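Local coordinates for protein Cas13d (uncultured Ruminococcus sp, PDB 6IV9) that binds a CRISPR RNA as a Cas13d effector and, through two HEPN domains, probably matures that RNA and cleaves target RNA, at residues V741-Y745 against L907-F913; I747-L752 against F897-R903. The protein carries 2 engineered substitutions. All coordinates share one frame; numbering follows the deposited sequence.

The two contacts illustrate how one long helix can serve both protein core and RNA. Successive parts of helix 713-760 are used: 741-745 in interaction 1 and 747-752 in interaction 2, each against part of the C-terminal region around helix 901-908. Their centres lie about 11 Å apart, and they meet where Leu907 CD1 packs 3.6 Å from Ala748 CB. Both are buried, and both carry an arginine to nucleotide A27 of chain B. Interaction 1 is stitched by direct hydrogen bonds to backbone carbonyls and a cation-pi stack, its arginine laid face-on against the N3/C2 side of the base; interaction 2 relies on apolar packing and a bridging water, its arginine holding the phosphate.

Interaction 1: V741-Y745 against L907-F913; sequences VNARY and LSIEQLF. With nucleotides of chain B.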
# COMPACT_ATOMS: atom_id res chain seq x y z
N VAL A 741 -9.45 6.85 1.45
CA VAL A 741 -10.59 6.87 2.42
C VAL A 741 -11.48 5.67 2.11
O VAL A 741 -11.89 4.98 3.00
CB VAL A 741 -11.41 8.15 2.31
CG1 VAL A 741 -12.71 8.03 3.07
CG2 VAL A 741 -10.64 9.38 2.74
N ASN A 742 -11.72 5.41 0.83
CA ASN A 742 -12.61 4.31 0.42
C ASN A 742 -12.05 2.97 0.90
O ASN A 742 -12.82 2.13 1.31
CB ASN A 742 -12.81 4.24 -1.09
CG ASN A 742 -13.93 3.29 -1.43
OD1 ASN A 742 -15.08 3.60 -1.18
ND2 ASN A 742 -13.60 2.14 -1.95
N ALA A 743 -10.74 2.84 0.91
CA ALA A 743 -10.05 1.59 1.30
C ALA A 743 -10.43 1.21 2.74
O ALA A 743 -10.57 0.05 3.01
CB ALA A 743 -8.57 1.78 1.15
N ARG A 744 -10.62 2.19 3.62
CA ARG A 744 -10.97 1.89 5.03
C ARG A 744 -12.32 1.17 5.08
O ARG A 744 -12.49 0.34 5.92
CB ARG A 744 -11.01 3.18 5.85
CG ARG A 744 -9.68 3.89 5.96
CD ARG A 744 -8.79 3.12 6.91
NE ARG A 744 -9.23 3.27 8.27
CZ ARG A 744 -9.15 4.40 8.95
NH1 ARG A 744 -8.47 5.41 8.48
NH2 ARG A 744 -9.74 4.50 10.12
N TYR A 745 -13.25 1.62 4.25
CA TYR A 745 -14.62 1.05 4.14
C TYR A 745 -14.56 -0.35 3.52
O TYR A 745 -15.32 -1.21 3.89
CB TYR A 745 -15.58 2.08 3.57
CG TYR A 745 -15.66 3.27 4.47
CD1 TYR A 745 -14.77 4.31 4.34
CD2 TYR A 745 -16.55 3.31 5.52
CE1 TYR A 745 -14.79 5.39 5.20
CE2 TYR A 745 -16.58 4.37 6.39
CZ TYR A 745 -15.69 5.41 6.24
OH TYR A 745 -15.70 6.46 7.11
N LEU A 907 -14.53 4.83 11.85
CA LEU A 907 -15.13 5.04 10.51
C LEU A 907 -16.33 6.00 10.57
O LEU A 907 -16.75 6.41 9.52
CB LEU A 907 -15.56 3.69 9.95
CG LEU A 907 -14.44 2.71 9.60
CD1 LEU A 907 -14.97 1.51 8.85
CD2 LEU A 907 -13.35 3.39 8.81
N SER A 908 -16.86 6.28 11.76
CA SER A 908 -18.08 7.12 11.91
C SER A 908 -17.78 8.53 12.42
O SER A 908 -18.58 9.40 12.17
CB SER A 908 -19.06 6.46 12.83
OG SER A 908 -19.47 5.21 12.35
N ILE A 909 -16.68 8.72 13.14
CA ILE A 909 -16.36 10.04 13.74
C ILE A 909 -15.14 10.63 13.04
O ILE A 909 -14.07 10.11 13.21
CB ILE A 909 -16.16 9.84 15.25
CG1 ILE A 909 -17.40 9.16 15.83
CG2 ILE A 909 -15.84 11.15 15.93
CD1 ILE A 909 -17.21 8.63 17.19
N GLU A 910 -15.31 11.79 12.43
CA GLU A 910 -14.26 12.40 11.59
C GLU A 910 -12.97 12.59 12.39
O GLU A 910 -11.93 12.32 11.86
CB GLU A 910 -14.80 13.71 11.02
CG GLU A 910 -13.80 14.53 10.26
CD GLU A 910 -14.45 15.67 9.48
OE1 GLU A 910 -15.67 15.89 9.62
OE2 GLU A 910 -13.74 16.32 8.74
N GLN A 911 -13.07 13.00 13.65
CA GLN A 911 -11.90 13.26 14.51
C GLN A 911 -11.08 11.99 14.77
O GLN A 911 -9.93 12.12 15.06
CB GLN A 911 -12.29 14.01 15.79
CG GLN A 911 -13.16 15.21 15.51
CD GLN A 911 -14.63 14.89 15.71
OE1 GLN A 911 -15.34 14.55 14.78
NE2 GLN A 911 -15.08 14.98 16.95
N LEU A 912 -11.71 10.83 14.77
CA LEU A 912 -11.00 9.56 15.06
C LEU A 912 -10.53 8.86 13.79
O LEU A 912 -9.82 7.90 13.90
CB LEU A 912 -11.98 8.64 15.78
CG LEU A 912 -12.50 9.13 17.12
CD1 LEU A 912 -13.34 8.07 17.79
CD2 LEU A 912 -11.36 9.54 18.02
N PHE A 913 -10.96 9.33 12.63
CA PHE A 913 -10.71 8.59 11.38
C PHE A 913 -9.24 8.47 10.95
O PHE A 913 -8.81 7.37 10.67
CB PHE A 913 -11.54 9.20 10.27
CG PHE A 913 -11.36 8.55 8.93
CD1 PHE A 913 -11.99 7.36 8.63
CD2 PHE A 913 -10.55 9.12 7.98
CE1 PHE A 913 -11.82 6.77 7.40
CE2 PHE A 913 -10.39 8.53 6.74
CZ PHE A 913 -11.01 7.35 6.46
P A B 27 -9.47 -1.84 10.68
OP1 A B 27 -10.63 -1.55 9.77
OP2 A B 27 -9.29 -3.22 11.12
O5' A B 27 -8.05 -1.52 10.10
C5' A B 27 -7.88 -0.23 9.46
C4' A B 27 -6.50 -0.11 8.95
O4' A B 27 -6.33 1.14 8.28
C3' A B 27 -5.42 -0.10 10.04
O3' A B 27 -4.72 -1.32 10.07
C2' A B 27 -4.46 1.03 9.62
O2' A B 27 -3.11 0.59 9.58
C1' A B 27 -4.98 1.40 8.22
N9 A B 27 -4.79 2.79 7.87
C8 A B 27 -4.17 3.22 6.72
N7 A B 27 -4.02 4.51 6.65
C5 A B 27 -4.59 4.98 7.83
C6 A B 27 -4.77 6.27 8.34
N6 A B 27 -4.35 7.38 7.72
N1 A B 27 -5.35 6.39 9.56
C2 A B 27 -5.77 5.28 10.18
N3 A B 27 -5.71 4.02 9.76
C4 A B 27 -5.09 3.93 8.58
P C B 1 -14.89 11.12 21.73
OP1 C B 1 -15.11 9.71 21.30
OP2 C B 1 -15.66 12.21 21.07
O5' C B 1 -13.36 11.51 21.53
C5' C B 1 -12.39 11.63 22.60
C4' C B 1 -11.03 11.45 21.96
O4' C B 1 -10.90 12.30 20.82
C3' C B 1 -9.74 11.59 22.76
O3' C B 1 -9.10 10.33 22.92
C2' C B 1 -8.85 12.49 21.87
O2' C B 1 -7.61 11.97 21.50
C1' C B 1 -9.55 12.41 20.53
N1 C B 1 -9.38 13.54 19.60
C2 C B 1 -9.65 14.84 20.03
O2 C B 1 -9.96 15.04 21.21
N3 C B 1 -9.55 15.86 19.14
C4 C B 1 -9.19 15.60 17.88
N4 C B 1 -9.08 16.63 17.04
C5 C B 1 -8.92 14.29 17.42
C6 C B 1 -9.04 13.29 18.30
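Bends at chi2 and chi3 fold the Arg744 chain back so that its guanidinium lies flat over Phe913, whose ring reaches beneath it because CG stands opposite the backbone N (chi1 179°). The two planes are only 12° apart, and Arg744 CZ sits 4.3 Å from the ring centroid, a cation-pi stack. The same guanidinium grips one backbone atom end-on: Arg744 NH1 and NH2 donate to Phe913 O at 3.0 and 3.1 Å, the oxygen lying in the guanidinium plane. The NH2 bond uses a carbonyl lone pair, whereas NH1 comes from above the carbonyl plane. The N3/C2 side of the A27 base of chain B lies over the other guanidinium face, offset toward its rim, so the cation is sandwiched between phenylalanine and RNA. A methionine in place of Arg744 would probably leave Phe913 O without both donors and the adenine without its flat, charged neighbour. Alongside, Tyr745 OH donates to a lone pair of Leu907 O at 2.6 Å, while Leu907 CD2 rests over the tyrosine face, 4.3 Å from the ring centroid, as a CH-pi contact. Val741 CG1 touches Phe913 CZ at 3.9 Å. The contact thus ties helix 713-760 to the end of helix 901-908 and to helix 910-913; helix 848-861 packs against it through Phe849 and Tyr852, and its His853 hydrogen-bonds Tyr745 OH.

Interaction 2: I747-L752 against F897-R903; sequences IAIHCL and FGYNIPR. With nucleotides of chain B.
A type I beta turn from Phe897 to Asn900 leads into helix 901-908 and brings Phe897 alongside helix 713-760, the CA atoms of Leu752 and Phe897 being 6.6 Å apart. Asn900 is the N-cap of the new helix, its OD1 accepting from Arg903 N, and the first turn points Arg903 at the RNA backbone. Ala748 presents its methyl squarely to the Phe897 ring: CB stands 3.6 Å from the centroid and just 6° off the ring normal, a CH-pi contact over the centre of the face. Ile749 CD1 meets the edge of that ring near its plane, and Leu752 CD2 approaches it obliquely. The other leucine branch, Leu752 CD1, packs 3.8 Å from Tyr899 CE1. The hydroxyl of Tyr899 is hydrogen-bonded to Asp755 on helix 713-760, and one water donates to both Tyr899 OH and Ala748 O, joining turn and helix; its bond from Arg903 NH1 is weak. The Arg903 chain runs extended from a chi1 of 179° until chi3 (-55°) turns the guanidinium, one face of which is covered by Cys751 CB and SG. Such packing probably limits its rotation, while the bend at chi3 turns NE and NH2 toward the phosphate of A27 of chain B, consistent with a crRNA-binding surface. Asn900 ND2 adds a weak bond to the A26 phosphate of chain B. Arg903 grips the A27 phosphate of chain B with two nearly straight bonds, NE to OP1 at 2.8 Å and NH2 to OP2 at 2.9 Å.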
# COMPACT_ATOMS: atom_id res chain seq x y z
N ILE A 747 -12.11 -2.43 3.85
CA ILE A 747 -11.65 -3.33 4.94
C ILE A 747 -12.86 -3.66 5.82
O ILE A 747 -13.04 -4.79 6.18
CB ILE A 747 -10.54 -2.65 5.76
CG1 ILE A 747 -9.26 -2.48 4.95
CG2 ILE A 747 -10.30 -3.38 7.06
CD1 ILE A 747 -8.23 -1.62 5.62
N ALA A 748 -13.70 -2.66 6.09
CA ALA A 748 -14.87 -2.90 6.95
C ALA A 748 -15.79 -3.95 6.33
O ALA A 748 -16.25 -4.83 7.04
CB ALA A 748 -15.57 -1.60 7.19
N ILE A 749 -16.05 -3.86 5.02
CA ILE A 749 -16.93 -4.85 4.33
C ILE A 749 -16.28 -6.23 4.35
O ILE A 749 -16.95 -7.20 4.65
CB ILE A 749 -17.19 -4.41 2.88
CG1 ILE A 749 -18.08 -3.17 2.81
CG2 ILE A 749 -17.76 -5.56 2.07
CD1 ILE A 749 -19.43 -3.36 3.40
N HIS A 750 -15.00 -6.29 4.05
CA HIS A 750 -14.29 -7.59 4.04
C HIS A 750 -14.40 -8.25 5.42
O HIS A 750 -14.71 -9.41 5.48
CB HIS A 750 -12.82 -7.35 3.70
CG HIS A 750 -11.93 -8.47 4.10
ND1 HIS A 750 -11.80 -9.59 3.35
CD2 HIS A 750 -11.16 -8.65 5.18
CE1 HIS A 750 -10.98 -10.40 3.94
NE2 HIS A 750 -10.58 -9.86 5.05
N CYS A 751 -14.16 -7.49 6.47
CA CYS A 751 -14.23 -8.00 7.86
C CYS A 751 -15.64 -8.43 8.26
O CYS A 751 -15.76 -9.42 8.95
CB CYS A 751 -13.68 -6.97 8.82
SG CYS A 751 -11.90 -6.78 8.60
N LEU A 752 -16.64 -7.66 7.86
CA LEU A 752 -18.05 -8.00 8.18
C LEU A 752 -18.40 -9.34 7.52
O LEU A 752 -18.94 -10.17 8.19
CB LEU A 752 -18.96 -6.89 7.66
CG LEU A 752 -20.45 -7.20 7.70
CD1 LEU A 752 -20.92 -7.48 9.11
CD2 LEU A 752 -21.26 -6.06 7.11
N PHE A 897 -21.07 -2.42 10.95
CA PHE A 897 -19.69 -2.54 11.48
C PHE A 897 -19.67 -2.31 12.98
O PHE A 897 -18.64 -2.43 13.57
CB PHE A 897 -18.79 -1.50 10.81
CG PHE A 897 -18.92 -1.45 9.31
CD1 PHE A 897 -19.06 -2.61 8.58
CD2 PHE A 897 -18.92 -0.24 8.64
CE1 PHE A 897 -19.19 -2.57 7.21
CE2 PHE A 897 -19.05 -0.20 7.27
CZ PHE A 897 -19.18 -1.36 6.56
N GLY A 898 -20.84 -2.10 13.56
CA GLY A 898 -21.01 -1.77 14.98
C GLY A 898 -20.44 -2.81 15.93
O GLY A 898 -20.02 -2.45 16.99
N TYR A 899 -20.42 -4.07 15.52
CA TYR A 899 -19.92 -5.17 16.37
C TYR A 899 -18.43 -4.99 16.71
O TYR A 899 -17.99 -5.58 17.66
CB TYR A 899 -20.24 -6.52 15.74
CG TYR A 899 -19.39 -6.79 14.54
CD1 TYR A 899 -19.71 -6.27 13.31
CD2 TYR A 899 -18.23 -7.52 14.66
CE1 TYR A 899 -18.91 -6.50 12.21
CE2 TYR A 899 -17.41 -7.76 13.57
CZ TYR A 899 -17.75 -7.23 12.35
OH TYR A 899 -16.96 -7.46 11.29
N ASN A 900 -17.66 -4.32 15.85
CA ASN A 900 -16.25 -4.00 16.16
C ASN A 900 -16.27 -2.52 16.54
O ASN A 900 -16.27 -1.68 15.66
CB ASN A 900 -15.32 -4.28 14.99
CG ASN A 900 -13.86 -4.16 15.36
OD1 ASN A 900 -13.44 -3.13 15.84
ND2 ASN A 900 -13.10 -5.20 15.15
N ILE A 901 -16.29 -2.23 17.83
CA ILE A 901 -16.49 -0.83 18.28
C ILE A 901 -15.39 0.11 17.79
O ILE A 901 -15.73 1.17 17.34
CB ILE A 901 -16.68 -0.80 19.81
CG1 ILE A 901 -18.04 -1.35 20.19
CG2 ILE A 901 -16.48 0.60 20.34
CD1 ILE A 901 -19.17 -0.48 19.76
N PRO A 902 -14.10 -0.22 17.89
CA PRO A 902 -13.06 0.68 17.43
C PRO A 902 -13.19 0.95 15.92
O PRO A 902 -13.01 2.05 15.54
CB PRO A 902 -11.77 -0.06 17.78
CG PRO A 902 -12.16 -0.92 18.92
CD PRO A 902 -13.55 -1.39 18.55
N ARG A 903 -13.47 -0.07 15.13
CA ARG A 903 -13.63 0.18 13.68
C ARG A 903 -14.85 1.08 13.47
O ARG A 903 -14.72 2.08 12.82
CB ARG A 903 -13.81 -1.14 12.92
CG ARG A 903 -14.02 -0.96 11.43
CD ARG A 903 -13.98 -2.21 10.58
NE ARG A 903 -12.79 -3.01 10.72
CZ ARG A 903 -12.78 -4.22 11.25
NH1 ARG A 903 -13.90 -4.78 11.61
NH2 ARG A 903 -11.65 -4.85 11.44
P A B 27 -9.47 -1.84 10.68
OP1 A B 27 -10.63 -1.55 9.77
OP2 A B 27 -9.29 -3.22 11.12
O5' A B 27 -8.05 -1.52 10.10
C5' A B 27 -7.88 -0.23 9.46
C4' A B 27 -6.50 -0.11 8.95
O4' A B 27 -6.33 1.14 8.28
C3' A B 27 -5.42 -0.10 10.04
O3' A B 27 -4.72 -1.32 10.07
C2' A B 27 -4.46 1.03 9.62
O2' A B 27 -3.11 0.59 9.58
C1' A B 27 -4.98 1.40 8.22
N9 A B 27 -4.79 2.79 7.87
C8 A B 27 -4.17 3.22 6.72
N7 A B 27 -4.02 4.51 6.65
C5 A B 27 -4.59 4.98 7.83
C6 A B 27 -4.77 6.27 8.34
N6 A B 27 -4.35 7.38 7.72
N1 A B 27 -5.35 6.39 9.56
C2 A B 27 -5.77 5.28 10.18
N3 A B 27 -5.71 4.02 9.76
C4 A B 27 -5.09 3.93 8.58
P A B 26 -8.85 -5.25 14.79
OP1 A B 26 -10.03 -5.81 14.09
OP2 A B 26 -7.46 -5.59 14.46
O5' A B 26 -8.90 -3.66 14.61
C5' A B 26 -10.11 -2.94 14.56
C4' A B 26 -9.83 -1.47 14.34
O4' A B 26 -9.07 -1.00 15.48
C3' A B 26 -8.93 -1.06 13.18
O3' A B 26 -9.67 -0.88 11.94
C2' A B 26 -8.33 0.27 13.65
O2' A B 26 -8.94 1.43 13.03
C1' A B 26 -8.58 0.26 15.17
N9 A B 26 -7.35 0.48 15.94
C8 A B 26 -6.31 -0.39 16.12
N7 A B 26 -5.29 0.13 16.74
C5 A B 26 -5.70 1.42 17.03
C6 A B 26 -5.05 2.50 17.65
N6 A B 26 -3.84 2.42 18.21
N1 A B 26 -5.71 3.68 17.69
C2 A B 26 -6.93 3.75 17.17
N3 A B 26 -7.61 2.82 16.51
C4 A B 26 -6.97 1.65 16.53
P U B 25 -7.76 -8.72 20.44
OP1 U B 25 -7.55 -8.57 21.90
OP2 U B 25 -9.10 -8.78 19.86
O5' U B 25 -6.99 -7.46 19.90
C5' U B 25 -7.25 -7.01 18.56
C4' U B 25 -8.19 -5.82 18.57
O4' U B 25 -7.67 -4.89 19.53
C3' U B 25 -8.17 -4.99 17.28
O3' U B 25 -9.09 -5.44 16.33
C2' U B 25 -8.55 -3.60 17.73
O2' U B 25 -9.96 -3.46 17.69
C1' U B 25 -8.15 -3.60 19.21
N1 U B 25 -7.11 -2.63 19.53
C2 U B 25 -7.52 -1.32 19.57
O2 U B 25 -8.63 -0.97 19.25
N3 U B 25 -6.55 -0.43 19.95
C4 U B 25 -5.27 -0.72 20.34
O4 U B 25 -4.52 0.19 20.68
C5 U B 25 -4.91 -2.10 20.25
C6 U B 25 -5.82 -2.98 19.83
O HOH W 1 -16.67 -4.91 9.87